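Local coordinates for hypothetical protein (Staphylococcus aureus subsp. aureus, PDB 2IL5) that is of unknown function but belongs to the Activator of Hsp90 ATPase homolog 1-like family, whose Bet v 1-like fold often encloses a ligand pocket, at residues R132-T135 / N136-K140; H152-E155 / L156-D159. All blocks are in the same frame, centred on the assembly; numbering follows the deposited sequence.

Contact 1. Residues R132-T135 / N136-K140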
ATOM      1  N   ARG A 132     -26.557   7.163  -3.091  1.00 45.03           N
ATOM      2  CA  ARG A 132     -27.881   7.752  -3.262  1.00 43.33           C
ATOM      3  C   ARG A 132     -28.644   7.961  -1.947  1.00 44.38           C
ATOM      4  O   ARG A 132     -28.867   7.001  -1.200  1.00 43.65           O
ATOM      5  CB  ARG A 132     -28.703   6.863  -4.152  1.00 43.04           C
ATOM      6  CG  ARG A 132     -28.242   6.860  -5.601  1.00 42.13           C
ATOM      7  CD  ARG A 132     -29.207   6.049  -6.432  1.00 38.63           C
ATOM      8  NE  ARG A 132     -28.716   5.893  -7.790  1.00 38.94           N
ATOM      9  CZ  ARG A 132     -29.274   5.111  -8.711  1.00 35.75           C
ATOM     10  NH1 ARG A 132     -30.349   4.401  -8.442  1.00 36.58           N
ATOM     11  NH2 ARG A 132     -28.760   5.064  -9.916  1.00 40.96           N
ATOM     12  N   ARG A 133     -29.039   9.223  -1.681  1.00 44.62           N
ATOM     13  CA  ARG A 133     -29.945   9.569  -0.572  1.00 45.04           C
ATOM     14  C   ARG A 133     -29.324   9.401   0.824  1.00 45.72           C
ATOM     15  O   ARG A 133     -30.031   9.347   1.843  1.00 46.07           O
ATOM     16  CB  ARG A 133     -31.286   8.825  -0.705  1.00 43.30           C
ATOM     17  CG  ARG A 133     -31.995   9.051  -2.075  1.00 44.67           C
ATOM     18  CD  ARG A 133     -33.134   8.048  -2.318  1.00 46.00           C
ATOM     19  NE  ARG A 133     -33.353   7.360  -1.061  1.00 50.40           N
ATOM     20  CZ  ARG A 133     -33.079   6.094  -0.772  1.00 46.24           C
ATOM     21  NH1 ARG A 133     -32.625   5.217  -1.664  1.00 45.59           N
ATOM     22  NH2 ARG A 133     -33.271   5.730   0.475  1.00 48.00           N
ATOM     23  N   PHE A 134     -27.996   9.314   0.860  1.00 46.30           N
ATOM     24  CA  PHE A 134     -27.244   9.167   2.103  1.00 46.60           C
ATOM     25  C   PHE A 134     -27.362  10.435   2.955  1.00 46.66           C
ATOM     26  O   PHE A 134     -27.129  11.559   2.474  1.00 45.33           O
ATOM     27  CB  PHE A 134     -25.748   8.902   1.796  1.00 47.29           C
ATOM     28  CG  PHE A 134     -25.263   7.498   2.142  1.00 49.04           C
ATOM     29  CD1 PHE A 134     -26.148   6.439   2.266  1.00 48.43           C
ATOM     30  CD2 PHE A 134     -23.896   7.245   2.278  1.00 49.01           C
ATOM     31  CE1 PHE A 134     -25.692   5.174   2.557  1.00 53.20           C
ATOM     32  CE2 PHE A 134     -23.420   5.956   2.559  1.00 49.09           C
ATOM     33  CZ  PHE A 134     -24.310   4.931   2.714  1.00 51.51           C
ATOM     34  N   THR A 135     -27.716  10.247   4.221  1.00 46.61           N
ATOM     35  CA  THR A 135     -27.702  11.349   5.169  1.00 46.53           C
ATOM     36  C   THR A 135     -26.268  11.676   5.504  1.00 46.26           C
ATOM     37  O   THR A 135     -25.384  10.900   5.187  1.00 45.96           O
ATOM     38  CB  THR A 135     -28.427  11.007   6.460  1.00 46.82           C
ATOM     39  OG1 THR A 135     -27.715   9.943   7.105  1.00 48.70           O
ATOM     40  CG2 THR A 135     -29.964  10.639   6.209  1.00 44.98           C
ATOM     41  N   ASN A 136     -26.043  12.837   6.122  1.00 46.59           N
ATOM     42  CA  ASN A 136     -24.706  13.256   6.504  1.00 47.02           C
ATOM     43  C   ASN A 136     -24.086  12.214   7.424  1.00 48.14           C
ATOM     44  O   ASN A 136     -22.909  11.905   7.324  1.00 47.94           O
ATOM     45  CB  ASN A 136     -24.731  14.610   7.199  1.00 46.51           C
ATOM     46  CG  ASN A 136     -24.924  15.772   6.248  1.00 45.41           C
ATOM     47  OD1 ASN A 136     -25.074  16.919   6.686  1.00 49.28           O
ATOM     48  ND2 ASN A 136     -24.860  15.512   4.954  1.00 46.51           N
ATOM     49  N   LEU A 137     -24.908  11.645   8.288  1.00 49.38           N
ATOM     50  CA  LEU A 137     -24.463  10.663   9.259  1.00 50.66           C
ATOM     51  C   LEU A 137     -24.102   9.353   8.602  1.00 50.06           C
ATOM     52  O   LEU A 137     -23.072   8.759   8.907  1.00 51.84           O
ATOM     53  CB  LEU A 137     -25.567  10.448  10.310  1.00 51.12           C
ATOM     54  CG  LEU A 137     -25.125   9.696  11.564  1.00 54.95           C
ATOM     55  CD1 LEU A 137     -23.953  10.408  12.258  1.00 55.95           C
ATOM     56  CD2 LEU A 137     -26.305   9.485  12.521  1.00 59.16           C
ATOM     57  N   GLU A 138     -24.947   8.888   7.705  1.00 50.13           N
ATOM     58  CA  GLU A 138     -24.675   7.652   6.989  1.00 50.55           C
ATOM     59  C   GLU A 138     -23.373   7.702   6.207  1.00 50.08           C
ATOM     60  O   GLU A 138     -22.650   6.722   6.190  1.00 51.25           O
ATOM     61  CB  GLU A 138     -25.839   7.268   6.060  1.00 50.85           C
ATOM     62  CG  GLU A 138     -27.094   6.908   6.792  1.00 51.22           C
ATOM     63  CD  GLU A 138     -28.289   6.799   5.883  1.00 53.40           C
ATOM     64  OE1 GLU A 138     -28.384   7.549   4.909  1.00 56.29           O
ATOM     65  OE2 GLU A 138     -29.161   5.968   6.159  1.00 56.34           O
ATOM     66  N   TYR A 139     -23.098   8.827   5.562  1.00 49.60           N
ATOM     67  CA  TYR A 139     -21.866   9.033   4.800  1.00 49.46           C
ATOM     68  C   TYR A 139     -20.617   9.051   5.686  1.00 49.26           C
ATOM     69  O   TYR A 139     -19.572   8.457   5.375  1.00 48.52           O
ATOM     70  CB  TYR A 139     -21.940  10.351   4.029  1.00 48.83           C
ATOM     71  CG  TYR A 139     -20.837  10.414   3.016  1.00 49.62           C
ATOM     72  CD1 TYR A 139     -20.483   9.264   2.286  1.00 49.46           C
ATOM     73  CD2 TYR A 139     -20.087  11.577   2.825  1.00 49.65           C
ATOM     74  CE1 TYR A 139     -19.453   9.275   1.399  1.00 48.10           C
ATOM     75  CE2 TYR A 139     -19.053  11.596   1.909  1.00 52.03           C
ATOM     76  CZ  TYR A 139     -18.752  10.429   1.203  1.00 50.33           C
ATOM     77  OH  TYR A 139     -17.768  10.434   0.252  1.00 51.40           O
ATOM     78  N   LYS A 140     -20.739   9.761   6.795  1.00 49.16           N
ATOM     79  CA  LYS A 140     -19.720   9.814   7.775  1.00 49.58           C
ATOM     80  C   LYS A 140     -19.420   8.427   8.364  1.00 49.63           C
ATOM     81  O   LYS A 140     -18.257   8.083   8.527  1.00 49.87           O
ATOM     82  CB  LYS A 140     -20.064  10.869   8.816  1.00 50.94           C
ATOM     83  CG  LYS A 140     -19.548  10.598  10.230  1.00 54.49           C
ATOM     84  CD  LYS A 140     -19.299  11.929  10.999  1.00 61.68           C
ATOM     85  CE  LYS A 140     -18.791  11.632  12.416  1.00 65.36           C
ATOM     86  NZ  LYS A 140     -17.941  12.715  12.976  1.00 68.00           N
TER
HETATM   87  O   HOH W   1     -30.450   6.695   2.957  1.00 48.10           O
HETATM   88  O   HOH W   2     -25.400  13.685   2.962  1.00 36.71           O
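A capping box between Thr135 and Glu138 opens the long helix 136-166, where the chain turns in from the loop after strand 118-128. Thr135 is the N-cap. Its hydroxyl OG1 accepts from the backbone N of Glu138 at 3.0 Å, giving a first-turn amide a partner that no preceding helical carbonyl could provide. Threonine suits the place because its short side chain, with OG1 set between the backbone N and the carbonyl carbon (chi1 64°), turns back over the first turn. Glu138 returns the grip: its OE1 takes the N-H of Thr135 at 2.9 Å, nearly straight at 172°, from the anti side and tilted somewhat out of the carboxylate plane. The glutamate chain, extended beyond CG (chi2 169°), is long enough to carry OE1 back to the N-cap amide. A water that donates to OE1 and to Arg133 O gives the same oxygen a second partner. Just ahead of the cap, Phe134 lays one ring face over Glu138 CB, a CH-pi contact 3.9 Å from CB to the ring centroid, while its CD2 lies 4.0 Å from CD1 of Tyr139. Tyr139 N bonds to Thr135 O at 3.1 Å, starting the regular helical pattern, and its OH is hydrogen-bonded to Val128 O and Glu12 N, of strands 118-128 and 12-22. Such reciprocal bonds, N-cap to third residue on, define a capping box at a helix N terminus.

Contact 2. Residues H152-E155 / L156-D159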
ATOM      1  N   HIS A 152      -6.587  -1.355   9.156  1.00 46.48           N
ATOM      2  CA  HIS A 152      -6.388  -2.768   9.479  1.00 45.51           C
ATOM      3  C   HIS A 152      -5.713  -3.532   8.333  1.00 44.56           C
ATOM      4  O   HIS A 152      -4.803  -4.272   8.555  1.00 43.66           O
ATOM      5  CB  HIS A 152      -7.732  -3.393   9.855  1.00 45.93           C
ATOM      6  CG  HIS A 152      -7.666  -4.863  10.133  1.00 49.70           C
ATOM      7  ND1 HIS A 152      -7.130  -5.378  11.298  1.00 52.98           N
ATOM      8  CD2 HIS A 152      -8.067  -5.931   9.399  1.00 50.57           C
ATOM      9  CE1 HIS A 152      -7.224  -6.697  11.281  1.00 51.65           C
ATOM     10  NE2 HIS A 152      -7.784  -7.058  10.139  1.00 52.16           N
ATOM     11  N   GLY A 153      -6.148  -3.314   7.098  1.00 44.62           N
ATOM     12  CA  GLY A 153      -5.555  -3.996   5.961  1.00 44.31           C
ATOM     13  C   GLY A 153      -4.100  -3.621   5.736  1.00 44.76           C
ATOM     14  O   GLY A 153      -3.299  -4.488   5.405  1.00 45.47           O
ATOM     15  N   PHE A 154      -3.751  -2.344   5.930  1.00 44.37           N
ATOM     16  CA  PHE A 154      -2.354  -1.924   5.841  1.00 44.82           C
ATOM     17  C   PHE A 154      -1.459  -2.405   6.986  1.00 44.84           C
ATOM     18  O   PHE A 154      -0.324  -2.779   6.730  1.00 44.97           O
ATOM     19  CB  PHE A 154      -2.209  -0.398   5.666  1.00 44.18           C
ATOM     20  CG  PHE A 154      -2.522   0.071   4.292  1.00 45.47           C
ATOM     21  CD1 PHE A 154      -1.748  -0.344   3.208  1.00 44.51           C
ATOM     22  CD2 PHE A 154      -3.609   0.916   4.065  1.00 45.06           C
ATOM     23  CE1 PHE A 154      -2.045   0.100   1.906  1.00 45.78           C
ATOM     24  CE2 PHE A 154      -3.906   1.355   2.779  1.00 46.62           C
ATOM     25  CZ  PHE A 154      -3.115   0.946   1.697  1.00 44.77           C
ATOM     26  N   GLU A 155      -1.951  -2.359   8.224  1.00 45.55           N
ATOM     27  CA  GLU A 155      -1.265  -2.981   9.365  1.00 46.62           C
ATOM     28  C   GLU A 155      -0.906  -4.419   9.083  1.00 46.64           C
ATOM     29  O   GLU A 155       0.224  -4.835   9.382  1.00 46.56           O
ATOM     30  CB  GLU A 155      -2.107  -2.972  10.640  1.00 46.59           C
ATOM     31  CG  GLU A 155      -2.364  -1.618  11.292  1.00 52.40           C
ATOM     32  CD  GLU A 155      -1.119  -0.847  11.705  1.00 56.93           C
ATOM     33  OE1 GLU A 155      -0.066  -1.469  11.903  1.00 61.71           O
ATOM     34  OE2 GLU A 155      -1.203   0.391  11.867  1.00 58.90           O
ATOM     35  N   LEU A 156      -1.864  -5.195   8.555  1.00 46.78           N
ATOM     36  CA  LEU A 156      -1.635  -6.630   8.285  1.00 46.82           C
ATOM     37  C   LEU A 156      -0.584  -6.792   7.215  1.00 46.65           C
ATOM     38  O   LEU A 156       0.222  -7.714   7.281  1.00 46.83           O
ATOM     39  CB  LEU A 156      -2.892  -7.356   7.813  1.00 45.91           C
ATOM     40  CG  LEU A 156      -3.943  -7.937   8.723  1.00 47.08           C
ATOM     41  CD1 LEU A 156      -5.131  -8.381   7.865  1.00 46.49           C
ATOM     42  CD2 LEU A 156      -3.396  -9.075   9.534  1.00 44.14           C
HETATM   43  N   MSE A 157      -0.611  -5.886   6.234  1.00 46.89           N
HETATM   44  CA  MSE A 157       0.401  -5.833   5.161  1.00 47.20           C
HETATM   45  C   MSE A 157       1.820  -5.503   5.619  1.00 46.88           C
HETATM   46  O   MSE A 157       2.783  -6.059   5.103  1.00 46.20           O
HETATM   47  CB  MSE A 157       0.022  -4.780   4.137  1.00 46.92           C
HETATM   48  CG  MSE A 157      -0.593  -5.335   2.899  1.00 49.30           C
HETATM   49 SE   MSE A 157      -0.893  -3.847   1.677  0.70 51.09          SE
HETATM   50  CE  MSE A 157      -2.768  -3.712   2.028  1.00 45.78           C
ATOM     51  N   PHE A 158       1.939  -4.528   6.519  1.00 46.65           N
ATOM     52  CA  PHE A 158       3.243  -4.079   6.957  1.00 46.74           C
ATOM     53  C   PHE A 158       3.839  -5.113   7.891  1.00 47.04           C
ATOM     54  O   PHE A 158       5.053  -5.242   7.985  1.00 47.02           O
ATOM     55  CB  PHE A 158       3.158  -2.743   7.678  1.00 45.64           C
ATOM     56  CG  PHE A 158       2.646  -1.641   6.832  1.00 46.91           C
ATOM     57  CD1 PHE A 158       2.849  -1.632   5.449  1.00 45.52           C
ATOM     58  CD2 PHE A 158       1.981  -0.575   7.410  1.00 45.48           C
ATOM     59  CE1 PHE A 158       2.381  -0.580   4.666  1.00 45.94           C
ATOM     60  CE2 PHE A 158       1.541   0.456   6.624  1.00 46.41           C
ATOM     61  CZ  PHE A 158       1.733   0.447   5.250  1.00 44.04           C
ATOM     62  N   ASP A 159       3.001  -5.837   8.611  1.00 47.75           N
ATOM     63  CA  ASP A 159       3.612  -6.802   9.480  1.00 48.96           C
ATOM     64  C   ASP A 159       4.012  -8.099   8.729  1.00 47.67           C
ATOM     65  O   ASP A 159       5.024  -8.726   9.029  1.00 46.30           O
ATOM     66  CB  ASP A 159       3.021  -6.851  10.920  1.00 50.41           C
ATOM     67  CG  ASP A 159       1.640  -7.441  11.021  1.00 55.44           C
ATOM     68  OD1 ASP A 159       1.318  -8.444  10.344  1.00 63.84           O
ATOM     69  OD2 ASP A 159       0.880  -6.948  11.888  1.00 60.10           O
TER
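The carbonyl oxygen of Phe154 sits over one face of the Phe158 ring, toward its rim, with O only 3.2 Å from Phe158 CG, while it also accepts from Phe158 N at 2.9 Å. These are two turns within the long helix 136-166 of the Bet v 1-like fold, and i to i+4 backbone bonds run from His152 through Asp159. The two phenylalanine rings are within 24° of parallel but slid far apart, their centroids 6.0 Å from each other, and the link between the side chains is Phe154 CB against Phe158 CE2. Such broad apolar rings suit the buried side: both meet Phe122 and Ile18 of the sheet, and Phe158 also touches Trp33 and Trp42. Met157, present as selenomethionine, runs beside Phe154, pointing the same way, in an oblique Met-aromatic contact with SE 4.9 Å from the ring centroid. A bend at chi3 (-102°) brings its methyl CE back to Phe154 CD1 and to within 3.5 Å of Gly153 O. Glu155, bent at chi2, sends OE1 to a salt bridge with Lys20 of strand 12-22; a carboxylate suits this partly exposed place facing a lysine. On the more exposed side, the leucine's branched end lies across the flat face of the imidazole: Leu156 CG is over one face of the His152 ring, and its CD1 stands 3.7 Å from NE2.

In the fold
The chain first lays down strand 12-22 and the two short helices, then the other six strands of the antiparallel sheet, ending with 118-128, the neighbour of 12-22. Contact 1 follows in the loop after that strand and closes the turn into helix 136-166; Tyr139 ties this start to Val128 and Glu12. Contact 2 lies farther along the same helix, where its inner side meets strands 12-22 and 118-128 and the loop residues Trp42 and Met44. The two are in series, neither nested nor crossing, with centres about 28 Å apart; one helix runs from the outer surface to the middle of the molecule, where one of its sides is buried against the sheet.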